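Long-range contact in ULam111 (Flavobacterium sp., PDB 5WUT), which probably hydrolyses the beta-1,3-glucan laminarin, as a family 16 glycoside hydrolase with a beta-jelly roll fold: residues V111-E123 with V132-N144. Sequence-based numbering, arbitrary orientation.
Sequences VGWPQCGEIDILE and VFTSLHTTASHGN
Glu118, Asp120 and Glu123 fit the ExDxxE signature of bulge-containing family 16 glycoside hydrolases, consistent with this being the catalytic strand; it pairs antiparallel with hairpin strand 132-137. Asp120 N bonds nearly straight to Ser135 O (2.9 Å, 169°), and Ser135 N returns to a lone pair of Asp120 O. Beyond the classic bulge at Ile121 and Leu122, both opposite Phe101 of strand 97-105, Glu123 O takes Phe133 N, while a water ties Ile121 O, Glu123 N and Phe133 O together. Fully extended, with CG anti to the backbone N (chi1 173°), Glu118 lies alongside His137, its CD 3.6 Å from His137 CD2. Its OE1 accepts from Trp113 NE1 (2.8 Å). With alanine in its place, Trp113 NE1 would probably lose this acceptor, and His137 the carboxylate alongside it. Asp120 OD2 reaches the edge of the same imidazole in plane, 3.1 Å from His137 NE2, and Gly143 N donates to His137 ND1. Pro114 CG sits over the His142 ring, whose edge is turned, offset, toward the face of the Trp113 indole. Strands 97-105 and 148-152 continue the sheet on either side; Trp102 touches Glu118 and Asp120, whereas Ile119 and Leu136 pack against Phe174 on the other face.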
loop_
_atom_site.group_PDB
_atom_site.type_symbol
_atom_site.label_atom_id
_atom_site.label_comp_id
_atom_site.label_asym_id
_atom_site.label_seq_id
_atom_site.Cartn_x
_atom_site.Cartn_y
_atom_site.Cartn_z
ATOM N N VAL A 111 31.191 1.175 16.658
ATOM C CA VAL A 111 30.905 2.573 16.333
ATOM C C VAL A 111 29.699 3.131 17.083
ATOM O O VAL A 111 29.494 4.345 17.104
ATOM C CB VAL A 111 30.671 2.778 14.809
ATOM C CG1 VAL A 111 31.820 2.198 14.009
ATOM C CG2 VAL A 111 29.341 2.169 14.373
ATOM N N GLY A 112 28.919 2.257 17.715
ATOM C CA GLY A 112 27.743 2.680 18.455
ATOM C C GLY A 112 26.566 3.086 17.577
ATOM O O GLY A 112 26.656 3.093 16.355
ATOM N N TRP A 113 25.443 3.365 18.227
ATOM C CA TRP A 113 24.268 3.967 17.602
ATOM C C TRP A 113 24.368 5.472 17.816
ATOM O O TRP A 113 24.723 5.901 18.911
ATOM C CB TRP A 113 22.981 3.395 18.222
ATOM C CG TRP A 113 21.697 3.874 17.599
ATOM C CD1 TRP A 113 20.955 3.219 16.667
ATOM C CD2 TRP A 113 21.007 5.101 17.871
ATOM N NE1 TRP A 113 19.853 3.963 16.325
ATOM C CE2 TRP A 113 19.854 5.121 17.059
ATOM C CE3 TRP A 113 21.249 6.184 18.726
ATOM C CZ2 TRP A 113 18.943 6.178 17.074
ATOM C CZ3 TRP A 113 20.333 7.247 18.740
ATOM C CH2 TRP A 113 19.201 7.235 17.913
ATOM N N PRO A 114 24.030 6.284 16.803
ATOM C CA PRO A 114 23.411 5.931 15.523
ATOM C C PRO A 114 24.356 5.706 14.356
ATOM O O PRO A 114 23.865 5.483 13.256
ATOM C CB PRO A 114 22.554 7.159 15.230
ATOM C CG PRO A 114 23.426 8.282 15.710
ATOM C CD PRO A 114 24.059 7.749 16.986
ATOM N N GLN A 115 25.667 5.758 14.560
ATOM C CA GLN A 115 26.587 5.629 13.431
ATOM C C GLN A 115 26.412 4.293 12.716
ATOM O O GLN A 115 26.573 4.198 11.494
ATOM C CB GLN A 115 28.040 5.794 13.899
ATOM C CG GLN A 115 29.087 5.664 12.795
ATOM C CD GLN A 115 29.139 6.873 11.877
ATOM O OE1 GLN A 115 28.743 7.979 12.253
ATOM N NE2 GLN A 115 29.636 6.666 10.659
ATOM N N CYS A 116 26.059 3.266 13.480
ATOM C CA CYS A 116 25.900 1.917 12.938
ATOM C C CYS A 116 24.740 1.827 11.956
ATOM O O CYS A 116 24.716 0.950 11.097
ATOM C CB CYS A 116 25.677 0.908 14.067
ATOM S SG CYS A 116 24.191 1.220 15.044
ATOM N N GLY A 117 23.779 2.733 12.083
ATOM C CA GLY A 117 22.587 2.666 11.255
ATOM C C GLY A 117 21.478 1.777 11.808
ATOM O O GLY A 117 21.723 0.791 12.529
ATOM N N GLU A 118 20.243 2.124 11.449
ATOM C CA GLU A 118 19.060 1.407 11.900
ATOM C C GLU A 118 18.026 1.411 10.786
ATOM O O GLU A 118 17.862 2.426 10.105
ATOM C CB GLU A 118 18.493 2.066 13.164
ATOM C CG GLU A 118 17.154 1.496 13.644
ATOM C CD GLU A 118 16.625 2.168 14.908
ATOM O OE1 GLU A 118 17.417 2.773 15.662
ATOM O OE2 GLU A 118 15.411 2.093 15.151
ATOM N N ILE A 119 17.345 0.283 10.600
ATOM C CA ILE A 119 16.253 0.162 9.625
ATOM C C ILE A 119 14.979 -0.251 10.351
ATOM O O ILE A 119 14.931 -1.324 10.947
ATOM C CB ILE A 119 16.551 -0.887 8.516
ATOM C CG1 ILE A 119 17.962 -0.707 7.950
ATOM C CG2 ILE A 119 15.451 -0.831 7.413
ATOM C CD1 ILE A 119 18.376 -1.806 6.996
ATOM N N ASP A 120 13.954 0.602 10.313
ATOM C CA ASP A 120 12.702 0.332 11.002
ATOM C C ASP A 120 11.663 -0.148 10.003
ATOM O O ASP A 120 11.148 0.639 9.192
ATOM C CB ASP A 120 12.186 1.577 11.720
ATOM C CG ASP A 120 13.112 2.049 12.805
ATOM O OD1 ASP A 120 13.836 1.218 13.368
ATOM O OD2 ASP A 120 13.080 3.251 13.121
ATOM N N ILE A 121 11.331 -1.430 10.087
ATOM C CA ILE A 121 10.536 -2.083 9.049
ATOM C C ILE A 121 9.057 -2.229 9.435
ATOM O O ILE A 121 8.170 -1.852 8.666
ATOM C CB ILE A 121 11.135 -3.470 8.725
ATOM C CG1 ILE A 121 12.615 -3.324 8.344
ATOM C CG2 ILE A 121 10.323 -4.147 7.614
ATOM C CD1 ILE A 121 13.350 -4.674 8.171
ATOM N N LEU A 122 8.796 -2.811 10.611
ATOM C CA LEU A 122 7.464 -2.819 11.203
ATOM C C LEU A 122 7.529 -1.882 12.392
ATOM O O LEU A 122 8.289 -2.123 13.316
ATOM C CB LEU A 122 7.042 -4.237 11.637
ATOM C CG LEU A 122 5.657 -4.485 12.272
ATOM C CD1 LEU A 122 5.432 -5.979 12.307
ATOM C CD2 LEU A 122 5.439 -3.903 13.678
ATOM N N GLU A 123 6.757 -0.800 12.353
ATOM C CA GLU A 123 6.670 0.121 13.488
ATOM C C GLU A 123 5.235 0.577 13.639
ATOM O O GLU A 123 4.640 1.114 12.699
ATOM C CB GLU A 123 7.556 1.343 13.299
ATOM C CG GLU A 123 9.003 1.046 13.064
ATOM C CD GLU A 123 9.733 0.625 14.322
ATOM O OE1 GLU A 123 9.230 0.877 15.442
ATOM O OE2 GLU A 123 10.828 0.039 14.176
ATOM N N VAL A 132 1.202 3.050 10.240
ATOM C CA VAL A 132 2.513 2.441 10.473
ATOM C C VAL A 132 3.611 3.394 10.043
ATOM O O VAL A 132 3.375 4.320 9.265
ATOM C CB VAL A 132 2.684 1.113 9.735
ATOM C CG1 VAL A 132 1.614 0.133 10.177
ATOM C CG2 VAL A 132 2.646 1.335 8.229
ATOM N N PHE A 133 4.818 3.151 10.538
ATOM C CA PHE A 133 5.954 4.025 10.269
ATOM C C PHE A 133 7.080 3.197 9.684
ATOM O O PHE A 133 7.269 2.059 10.097
ATOM C CB PHE A 133 6.409 4.725 11.554
ATOM C CG PHE A 133 5.322 5.515 12.234
ATOM C CD1 PHE A 133 4.403 4.892 13.072
ATOM C CD2 PHE A 133 5.221 6.880 12.038
ATOM C CE1 PHE A 133 3.397 5.620 13.692
ATOM C CE2 PHE A 133 4.216 7.609 12.658
ATOM C CZ PHE A 133 3.309 6.975 13.485
ATOM N N THR A 134 7.789 3.750 8.703
ATOM C CA THR A 134 8.980 3.125 8.126
ATOM C C THR A 134 10.065 4.181 8.136
ATOM O O THR A 134 9.832 5.293 7.665
ATOM C CB THR A 134 8.740 2.618 6.700
ATOM O OG1 THR A 134 8.225 3.690 5.898
ATOM C CG2 THR A 134 7.737 1.484 6.709
ATOM N N SER A 135 11.231 3.849 8.698
ATOM C CA SER A 135 12.241 4.859 9.019
ATOM C C SER A 135 13.661 4.346 8.940
ATOM O O SER A 135 13.913 3.135 8.994
ATOM C CB SER A 135 12.038 5.415 10.432
ATOM O OG SER A 135 10.673 5.618 10.747
ATOM N N LEU A 136 14.579 5.305 8.874
ATOM C CA LEU A 136 16.024 5.076 9.000
ATOM C C LEU A 136 16.567 5.967 10.105
ATOM O O LEU A 136 16.105 7.084 10.266
ATOM C CB LEU A 136 16.774 5.392 7.706
ATOM C CG LEU A 136 16.553 4.527 6.465
ATOM C CD1 LEU A 136 16.569 3.030 6.739
ATOM C CD2 LEU A 136 15.279 4.946 5.786
ATOM N N HIS A 137 17.542 5.465 10.860
ATOM C CA HIS A 137 18.300 6.287 11.802
ATOM C C HIS A 137 19.770 6.146 11.470
ATOM O O HIS A 137 20.269 5.030 11.267
ATOM C CB HIS A 137 18.052 5.866 13.247
ATOM C CG HIS A 137 16.631 6.005 13.662
ATOM N ND1 HIS A 137 16.168 7.084 14.384
ATOM C CD2 HIS A 137 15.556 5.218 13.423
ATOM C CE1 HIS A 137 14.872 6.945 14.589
ATOM N NE2 HIS A 137 14.476 5.822 14.012
ATOM N N THR A 138 20.447 7.282 11.358
ATOM C CA THR A 138 21.857 7.350 10.979
ATOM C C THR A 138 22.496 8.525 11.714
ATOM O O THR A 138 21.793 9.307 12.348
ATOM C CB THR A 138 22.025 7.579 9.471
ATOM O OG1 THR A 138 21.472 8.857 9.147
ATOM C CG2 THR A 138 21.288 6.533 8.663
ATOM N N THR A 139 23.803 8.705 11.561
ATOM C CA THR A 139 24.423 9.914 12.111
ATOM C C THR A 139 23.787 11.177 11.513
ATOM O O THR A 139 23.526 12.152 12.225
ATOM C CB THR A 139 25.932 9.918 11.872
ATOM O OG1 THR A 139 26.534 8.997 12.782
ATOM C CG2 THR A 139 26.528 11.303 12.113
ATOM N N ALA A 140 23.499 11.140 10.217
ATOM C CA ALA A 140 22.902 12.293 9.547
ATOM C C ALA A 140 21.506 12.652 10.076
ATOM O O ALA A 140 21.156 13.832 10.144
ATOM C CB ALA A 140 22.842 12.044 8.021
ATOM N N SER A 141 20.701 11.650 10.431
ATOM C CA SER A 141 19.375 11.891 11.000
ATOM C C SER A 141 18.946 10.720 11.881
ATOM O O SER A 141 18.827 9.596 11.407
ATOM C CB SER A 141 18.328 12.134 9.900
ATOM O OG SER A 141 17.147 12.687 10.472
ATOM N N HIS A 142 18.723 10.987 13.158
ATOM C CA HIS A 142 18.390 9.939 14.122
ATOM C C HIS A 142 17.501 10.468 15.237
ATOM O O HIS A 142 17.493 11.659 15.512
ATOM C CB HIS A 142 19.667 9.356 14.733
ATOM C CG HIS A 142 20.598 10.394 15.282
ATOM N ND1 HIS A 142 21.581 10.982 14.513
ATOM C CD2 HIS A 142 20.678 10.978 16.501
ATOM C CE1 HIS A 142 22.244 11.860 15.243
ATOM N NE2 HIS A 142 21.713 11.882 16.452
ATOM N N GLY A 143 16.790 9.564 15.901
ATOM C CA GLY A 143 15.886 9.938 16.973
ATOM C C GLY A 143 14.621 10.459 16.327
ATOM O O GLY A 143 13.785 9.678 15.876
ATOM N N ASN A 144 14.481 11.780 16.281
ATOM C CA ASN A 144 13.392 12.384 15.517
ATOM C C ASN A 144 13.843 12.505 14.069
ATOM O O ASN A 144 14.024 13.594 13.522
ATOM C CB ASN A 144 12.966 13.741 16.097
ATOM C CG ASN A 144 14.139 14.655 16.387
ATOM O OD1 ASN A 144 15.225 14.201 16.752
ATOM N ND2 ASN A 144 13.922 15.956 16.238
HETATM O O HOH W 1 25.541 6.695 10.186
HETATM O O HOH W 2 10.393 4.464 13.115
HETATM O O HOH W 3 5.886 -0.264 9.570
#